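Local coordinates for protein 3,4-Dihydroxy-2-butanone 4-phosphate Synthase (Candida albicans, PDB 1TKU) that catalyses the conversion of D-ribulose 5-phosphate to formate and 3,4-dihydroxy-2-butanone 4-phosphate, a carbon-losing rearrangement that probably depends on magnesium or manganese ions, at residues F20-D25 / G33-A38; Y53-V58 / V163-V168. All blocks are in the same frame, centred on the assembly; numbering follows the deposited sequence.

Interaction 1: residues F20-D25 / G33-A38. With 5RP (ribulose-5-phosphate), chain D.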
loop_
_atom_site.group_PDB
_atom_site.type_symbol
_atom_site.label_atom_id
_atom_site.label_comp_id
_atom_site.label_asym_id
_atom_site.label_seq_id
_atom_site.Cartn_x
_atom_site.Cartn_y
_atom_site.Cartn_z
ATOM N N PHE B 20 -9.637 -16.517 -4.027
ATOM C CA PHE B 20 -9.988 -15.264 -3.381
ATOM C C PHE B 20 -11.504 -15.283 -3.310
ATOM O O PHE B 20 -12.161 -16.063 -4.007
ATOM C CB PHE B 20 -9.630 -14.048 -4.243
ATOM C CG PHE B 20 -8.188 -13.657 -4.209
ATOM C CD1 PHE B 20 -7.351 -13.961 -5.277
ATOM C CD2 PHE B 20 -7.678 -12.927 -3.140
ATOM C CE1 PHE B 20 -6.026 -13.542 -5.282
ATOM C CE2 PHE B 20 -6.353 -12.503 -3.137
ATOM C CZ PHE B 20 -5.528 -12.809 -4.211
ATOM N N LEU B 21 -12.044 -14.428 -2.454
ATOM C CA LEU B 21 -13.477 -14.234 -2.343
ATOM C C LEU B 21 -13.617 -12.723 -2.375
ATOM O O LEU B 21 -12.753 -12.012 -1.862
ATOM C CB LEU B 21 -14.035 -14.757 -1.017
ATOM C CG LEU B 21 -14.195 -16.265 -0.825
ATOM C CD1 LEU B 21 -14.847 -16.513 0.535
ATOM C CD2 LEU B 21 -15.053 -16.857 -1.941
ATOM N N ILE B 22 -14.664 -12.232 -3.028
ATOM C CA ILE B 22 -14.927 -10.801 -3.055
ATOM C C ILE B 22 -15.890 -10.669 -1.880
ATOM O O ILE B 22 -16.903 -11.367 -1.822
ATOM C CB ILE B 22 -15.596 -10.373 -4.379
ATOM C CG1 ILE B 22 -14.595 -10.532 -5.529
ATOM C CG2 ILE B 22 -16.070 -8.920 -4.286
ATOM C CD1 ILE B 22 -15.203 -10.415 -6.913
ATOM N N VAL B 23 -15.560 -9.802 -0.929
ATOM C CA VAL B 23 -16.378 -9.646 0.266
ATOM C C VAL B 23 -16.956 -8.251 0.458
ATOM O O VAL B 23 -16.221 -7.265 0.498
ATOM C CB VAL B 23 -15.550 -10.017 1.520
ATOM C CG1 VAL B 23 -16.416 -9.945 2.764
ATOM C CG2 VAL B 23 -14.952 -11.422 1.357
ATOM N N MET B 24 -18.278 -8.183 0.580
ATOM C CA MET B 24 -18.985 -6.920 0.791
ATOM C C MET B 24 -19.518 -6.939 2.223
ATOM O O MET B 24 -19.556 -7.993 2.856
ATOM C CB MET B 24 -20.175 -6.796 -0.171
ATOM C CG MET B 24 -19.962 -7.370 -1.567
ATOM S SD MET B 24 -18.674 -6.569 -2.543
ATOM C CE MET B 24 -19.314 -4.875 -2.655
ATOM N N ASP B 25 -19.936 -5.783 2.734
ATOM C CA ASP B 25 -20.475 -5.718 4.092
ATOM C C ASP B 25 -21.836 -6.400 4.166
ATOM O O ASP B 25 -22.105 -7.172 5.086
ATOM C CB ASP B 25 -20.611 -4.269 4.556
ATOM C CG ASP B 25 -19.271 -3.617 4.819
ATOM O OD1 ASP B 25 -18.398 -4.278 5.417
ATOM O OD2 ASP B 25 -19.094 -2.443 4.440
ATOM N N GLY B 33 -16.181 -3.409 -2.553
ATOM C CA GLY B 33 -15.654 -4.749 -2.356
ATOM C C GLY B 33 -14.177 -4.915 -2.045
ATOM O O GLY B 33 -13.334 -4.114 -2.457
ATOM N N ASP B 34 -13.882 -5.987 -1.314
ATOM C CA ASP B 34 -12.531 -6.344 -0.906
ATOM C C ASP B 34 -12.201 -7.759 -1.373
ATOM O O ASP B 34 -13.063 -8.636 -1.369
ATOM C CB ASP B 34 -12.431 -6.322 0.620
ATOM C CG ASP B 34 -11.625 -5.160 1.144
ATOM O OD1 ASP B 34 -11.845 -4.022 0.689
ATOM O OD2 ASP B 34 -10.775 -5.395 2.029
ATOM N N LEU B 35 -10.956 -7.981 -1.780
ATOM C CA LEU B 35 -10.526 -9.319 -2.162
ATOM C C LEU B 35 -9.942 -9.903 -0.879
ATOM O O LEU B 35 -9.144 -9.246 -0.207
ATOM C CB LEU B 35 -9.439 -9.269 -3.240
ATOM C CG LEU B 35 -9.899 -9.128 -4.690
ATOM C CD1 LEU B 35 -8.682 -9.049 -5.609
ATOM C CD2 LEU B 35 -10.768 -10.320 -5.061
ATOM N N ILE B 36 -10.356 -11.116 -0.526
ATOM C CA ILE B 36 -9.860 -11.773 0.680
ATOM C C ILE B 36 -9.516 -13.235 0.400
ATOM O O ILE B 36 -10.272 -13.936 -0.269
ATOM C CB ILE B 36 -10.922 -11.776 1.819
ATOM C CG1 ILE B 36 -11.309 -10.351 2.212
ATOM C CG2 ILE B 36 -10.370 -12.502 3.042
ATOM C CD1 ILE B 36 -12.137 -9.616 1.198
ATOM N N MET B 37 -8.376 -13.694 0.907
ATOM C CA MET B 37 -8.000 -15.097 0.747
ATOM C C MET B 37 -7.151 -15.535 1.935
ATOM O O MET B 37 -6.717 -14.702 2.740
ATOM C CB MET B 37 -7.253 -15.352 -0.577
ATOM C CG MET B 37 -5.806 -14.873 -0.649
ATOM S SD MET B 37 -4.910 -15.682 -2.028
ATOM C CE MET B 37 -4.670 -17.330 -1.324
ATOM N N ALA B 38 -6.931 -16.840 2.059
ATOM C CA ALA B 38 -6.150 -17.371 3.173
ATOM C C ALA B 38 -4.699 -16.911 3.121
ATOM O O ALA B 38 -4.044 -17.006 2.085
ATOM C CB ALA B 38 -6.219 -18.893 3.176
HETATM C C2 5RP D . -11.485 -1.677 4.236
HETATM C C3 5RP D . -10.731 -2.984 4.353
HETATM C C5 5RP D . -9.244 -2.949 4.704
HETATM O O13 5RP D . -8.526 -4.173 4.437
HETATM C C6 5RP D . -9.039 -2.535 6.209
HETATM O O14 5RP D . -7.636 -2.358 6.491
HETATM C C7 5RP D . -9.600 -3.580 7.223
HETATM O O8 5RP D . -11.025 -3.474 7.261
HETATM P P9 5RP D . -11.865 -3.315 8.618
HETATM O O12 5RP D . -11.500 -1.956 9.382
HETATM O O11 5RP D . -11.605 -4.563 9.600
HETATM O O10 5RP D . -13.407 -3.340 8.188
HETATM O O4 5RP D . -11.281 -4.063 4.184
HETATM O O1 5RP D . -12.861 -1.878 3.847
#
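The carbonyl oxygen of Asp34 accepts the amide of Val23 (Val23 N to Asp34 O, 2.8 Å) and also takes a CA-H...O contact from Ile22; Asp34 N returns a longer bond, 3.2 Å, to Val23 O. One hydrogen-bonded pair away, Leu21 and Ile36 exchange a second pair of backbone bonds. Residues 21-24 and 34-38 thus form an antiparallel beta hairpin, with Leu21-Ile36 and Val23-Asp34 as hydrogen-bonded pairs and Ile22-Leu35 as the non-hydrogen-bonded pair between them.

On the face carrying Val23 and Ile36, the two side chains meet at about a right angle. Ile36 bends its chain at chi2 (71°), which swings CD1 back over the neighbouring strand and presses it onto Val23 CG2 at 3.3 Å, tighter than normal van der Waals contact. Ala149 and Leu152 of helix 145-155 close over Ile36. On the reverse face CD2 of Leu35 touches both Ile22 CG1 and Phe20 CB, and Leu35 and Phe20 pack on helix 44-52.

At the Phe20 end a Met-aromatic contact forms: Met37 SD stands over one face of the ring, 3.8 Å from the centroid and displaced toward the rim, while Met37 CG lies 3.5 Å from Phe20 CE2. At the other end Asp34 carries the hairpin into the active site, its OD2 2.6 Å from O4 of ribulose-5-phosphate, with the side chains of His145 and Glu166 beside it.

Interaction 2: residues Y53-V58 / V163-V168. With 5RP (ribulose-5-phosphate), chain D.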
loop_
_atom_site.group_PDB
_atom_site.type_symbol
_atom_site.label_atom_id
_atom_site.label_comp_id
_atom_site.label_asym_id
_atom_site.label_seq_id
_atom_site.Cartn_x
_atom_site.Cartn_y
_atom_site.Cartn_z
ATOM N N TYR B 53 -5.145 -5.309 -9.024
ATOM C CA TYR B 53 -6.522 -4.836 -9.023
ATOM C C TYR B 53 -7.015 -4.153 -7.751
ATOM O O TYR B 53 -8.217 -3.918 -7.605
ATOM C CB TYR B 53 -7.444 -6.012 -9.359
ATOM C CG TYR B 53 -7.180 -6.604 -10.726
ATOM C CD1 TYR B 53 -6.569 -7.853 -10.868
ATOM C CD2 TYR B 53 -7.520 -5.902 -11.882
ATOM C CE1 TYR B 53 -6.305 -8.386 -12.135
ATOM C CE2 TYR B 53 -7.261 -6.420 -13.145
ATOM C CZ TYR B 53 -6.654 -7.660 -13.268
ATOM O OH TYR B 53 -6.389 -8.158 -14.525
ATOM N N SER B 54 -6.099 -3.809 -6.855
ATOM C CA SER B 54 -6.470 -3.181 -5.592
ATOM C C SER B 54 -5.707 -1.892 -5.284
ATOM O O SER B 54 -4.919 -1.406 -6.092
ATOM C CB SER B 54 -6.240 -4.171 -4.449
ATOM O OG SER B 54 -4.856 -4.294 -4.174
ATOM N N SER B 55 -5.949 -1.352 -4.095
ATOM C CA SER B 55 -5.288 -0.131 -3.651
ATOM C C SER B 55 -3.807 -0.387 -3.390
ATOM O O SER B 55 -3.012 0.549 -3.307
ATOM C CB SER B 55 -5.924 0.375 -2.355
ATOM O OG SER B 55 -5.558 -0.467 -1.274
ATOM N N GLY B 56 -3.442 -1.655 -3.236
ATOM C CA GLY B 56 -2.052 -1.981 -2.975
ATOM C C GLY B 56 -1.661 -1.881 -1.509
ATOM O O GLY B 56 -0.554 -2.259 -1.133
ATOM N N TYR B 57 -2.560 -1.359 -0.680
ATOM C CA TYR B 57 -2.297 -1.232 0.754
ATOM C C TYR B 57 -2.709 -2.588 1.329
ATOM O O TYR B 57 -3.724 -2.706 2.019
ATOM C CB TYR B 57 -3.167 -0.104 1.336
ATOM C CG TYR B 57 -2.592 0.593 2.554
ATOM C CD1 TYR B 57 -1.398 1.309 2.472
ATOM C CD2 TYR B 57 -3.257 0.564 3.779
ATOM C CE1 TYR B 57 -0.878 1.978 3.576
ATOM C CE2 TYR B 57 -2.745 1.236 4.896
ATOM C CZ TYR B 57 -1.557 1.939 4.787
ATOM O OH TYR B 57 -1.042 2.601 5.882
ATOM N N VAL B 58 -1.907 -3.611 1.034
ATOM C CA VAL B 58 -2.206 -4.976 1.460
ATOM C C VAL B 58 -2.033 -5.236 2.950
ATOM O O VAL B 58 -0.956 -5.021 3.515
ATOM C CB VAL B 58 -1.364 -5.993 0.659
ATOM C CG1 VAL B 58 -1.745 -7.415 1.050
ATOM C CG2 VAL B 58 -1.591 -5.780 -0.835
ATOM N N VAL B 163 -5.579 -12.358 4.214
ATOM C CA VAL B 163 -4.928 -11.239 3.543
ATOM C C VAL B 163 -5.998 -10.547 2.703
ATOM O O VAL B 163 -6.797 -11.204 2.033
ATOM C CB VAL B 163 -3.738 -11.726 2.684
ATOM C CG1 VAL B 163 -4.197 -12.778 1.690
ATOM C CG2 VAL B 163 -3.083 -10.539 1.984
ATOM N N ILE B 164 -6.024 -9.220 2.759
ATOM C CA ILE B 164 -7.050 -8.471 2.052
ATOM C C ILE B 164 -6.579 -7.156 1.441
ATOM O O ILE B 164 -5.507 -6.647 1.767
ATOM C CB ILE B 164 -8.220 -8.129 3.008
ATOM C CG1 ILE B 164 -7.812 -6.999 3.962
ATOM C CG2 ILE B 164 -8.606 -9.352 3.839
ATOM C CD1 ILE B 164 -6.617 -7.302 4.824
ATOM N N CYS B 165 -7.403 -6.621 0.545
ATOM C CA CYS B 165 -7.147 -5.333 -0.091
ATOM C C CYS B 165 -8.386 -4.903 -0.869
ATOM O O CYS B 165 -9.145 -5.743 -1.358
ATOM C CB CYS B 165 -5.931 -5.386 -1.017
ATOM S SG CYS B 165 -5.110 -3.758 -1.144
ATOM N N GLU B 166 -8.579 -3.591 -0.973
ATOM C CA GLU B 166 -9.735 -3.005 -1.655
ATOM C C GLU B 166 -9.651 -2.990 -3.179
ATOM O O GLU B 166 -8.666 -2.518 -3.745
ATOM C CB GLU B 166 -9.941 -1.558 -1.183
ATOM C CG GLU B 166 -9.999 -1.351 0.324
ATOM C CD GLU B 166 -8.643 -1.048 0.949
ATOM O OE1 GLU B 166 -8.628 -0.577 2.104
ATOM O OE2 GLU B 166 -7.596 -1.278 0.305
ATOM N N LEU B 167 -10.693 -3.489 -3.840
ATOM C CA LEU B 167 -10.739 -3.497 -5.302
ATOM C C LEU B 167 -10.869 -2.065 -5.814
ATOM O O LEU B 167 -11.613 -1.266 -5.242
ATOM C CB LEU B 167 -11.937 -4.321 -5.788
ATOM C CG LEU B 167 -11.775 -5.840 -5.742
ATOM C CD1 LEU B 167 -13.123 -6.514 -5.883
ATOM C CD2 LEU B 167 -10.835 -6.273 -6.859
ATOM N N VAL B 168 -10.138 -1.738 -6.879
ATOM C CA VAL B 168 -10.197 -0.396 -7.461
ATOM C C VAL B 168 -10.376 -0.474 -8.971
ATOM O O VAL B 168 -9.824 -1.361 -9.627
ATOM C CB VAL B 168 -8.913 0.423 -7.164
ATOM C CG1 VAL B 168 -8.679 0.510 -5.666
ATOM C CG2 VAL B 168 -7.720 -0.208 -7.852
HETATM C C2 5RP D . -11.485 -1.677 4.236
HETATM C C3 5RP D . -10.731 -2.984 4.353
HETATM C C5 5RP D . -9.244 -2.949 4.704
HETATM O O13 5RP D . -8.526 -4.173 4.437
HETATM C C6 5RP D . -9.039 -2.535 6.209
HETATM O O14 5RP D . -7.636 -2.358 6.491
HETATM C C7 5RP D . -9.600 -3.580 7.223
HETATM O O8 5RP D . -11.025 -3.474 7.261
HETATM P P9 5RP D . -11.865 -3.315 8.618
HETATM O O12 5RP D . -11.500 -1.956 9.382
HETATM O O11 5RP D . -11.605 -4.563 9.600
HETATM O O10 5RP D . -13.407 -3.340 8.188
HETATM O O4 5RP D . -11.281 -4.063 4.184
HETATM O O1 5RP D . -12.861 -1.878 3.847
HETATM O O HOH W 1 -6.105 -1.681 2.739
#
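Ser55 and Glu166 meet through their side-chain oxygens: Ser55 OG donates to Glu166 OE2 over 2.7 Å, reaching the carboxylate nearly along its C-O axis. The glutamate chain turns at chi2 (91°), carrying the carboxylate back toward the loop, and its other oxygen, OE1, lies 3.6 Å from C5 of ribulose-5-phosphate. Ile164 CG1 comes within 3.0 Å of the ligand's O13, so both residues line the substrate pocket, Glu166 beside Asp34 of the ribulose-5-phosphate site. Ser55 OG also accepts the amide of Tyr57 in an ST turn, so the hydroxyl that fixes the glutamate there is itself held by the loop backbone. A water lies 2.7 Å from Tyr57 O and within weak hydrogen-bonding reach of Glu166 OE1, with more acceptors around it than protons to give; it sits at the edge of the Tyr57 ring, in plane.

Cys165 points its side chain into the loop. With SG anti to the backbone N (chi1 -152°), the sulfur sits beside both serine hydroxyls, 3.1 Å from Ser54 OG and 3.3 Å from Ser55 OG. Ser54 OG accepts Gly56 N in a second ST turn and is hydrogen-bonded to Leu50 O in the last turn of the preceding helix.

Beyond this polar centre, Val58 and Val163 slant across one another, Val58 CG1 to Val163 CG2 3.5 Å. Toward the other end Glu166 O accepts a bent bond from Ser55 N, and Val168 N donates to Tyr53 O at 3.0 Å.

The loop after helix 44-52 is thereby held beside the end of strand 162-166 by a single backbone bridge, Ser54 with Leu167. Leu50 of that helix packs on Val58, Val163 and Cys165, strand 59-63 continues from the loop past Ile164, and Ile101 of the second subunit packs on Ser55 and Glu166.

From the N terminus, interaction 1 closes first: strand 21-24 turns through a short loop and returns as strand 34-38, with seven residues between the segments. The chain then passes through helix 44-52 to 53-58, where interaction 2 opens a far longer loop, shut only at 163-168, after 104 intervening residues. The two loops follow in series, neither enclosing nor crossing the other. Strand 34-38 links them spatially, since it lies between 21-24 and 162-166 in the same mixed sheet; Leu35 N to Cys165 O (2.9 Å) is a probable hydrogen bond of that pairing. Both contacts reach ribulose-5-phosphate, through Asp34 and through Ile164 and Glu166.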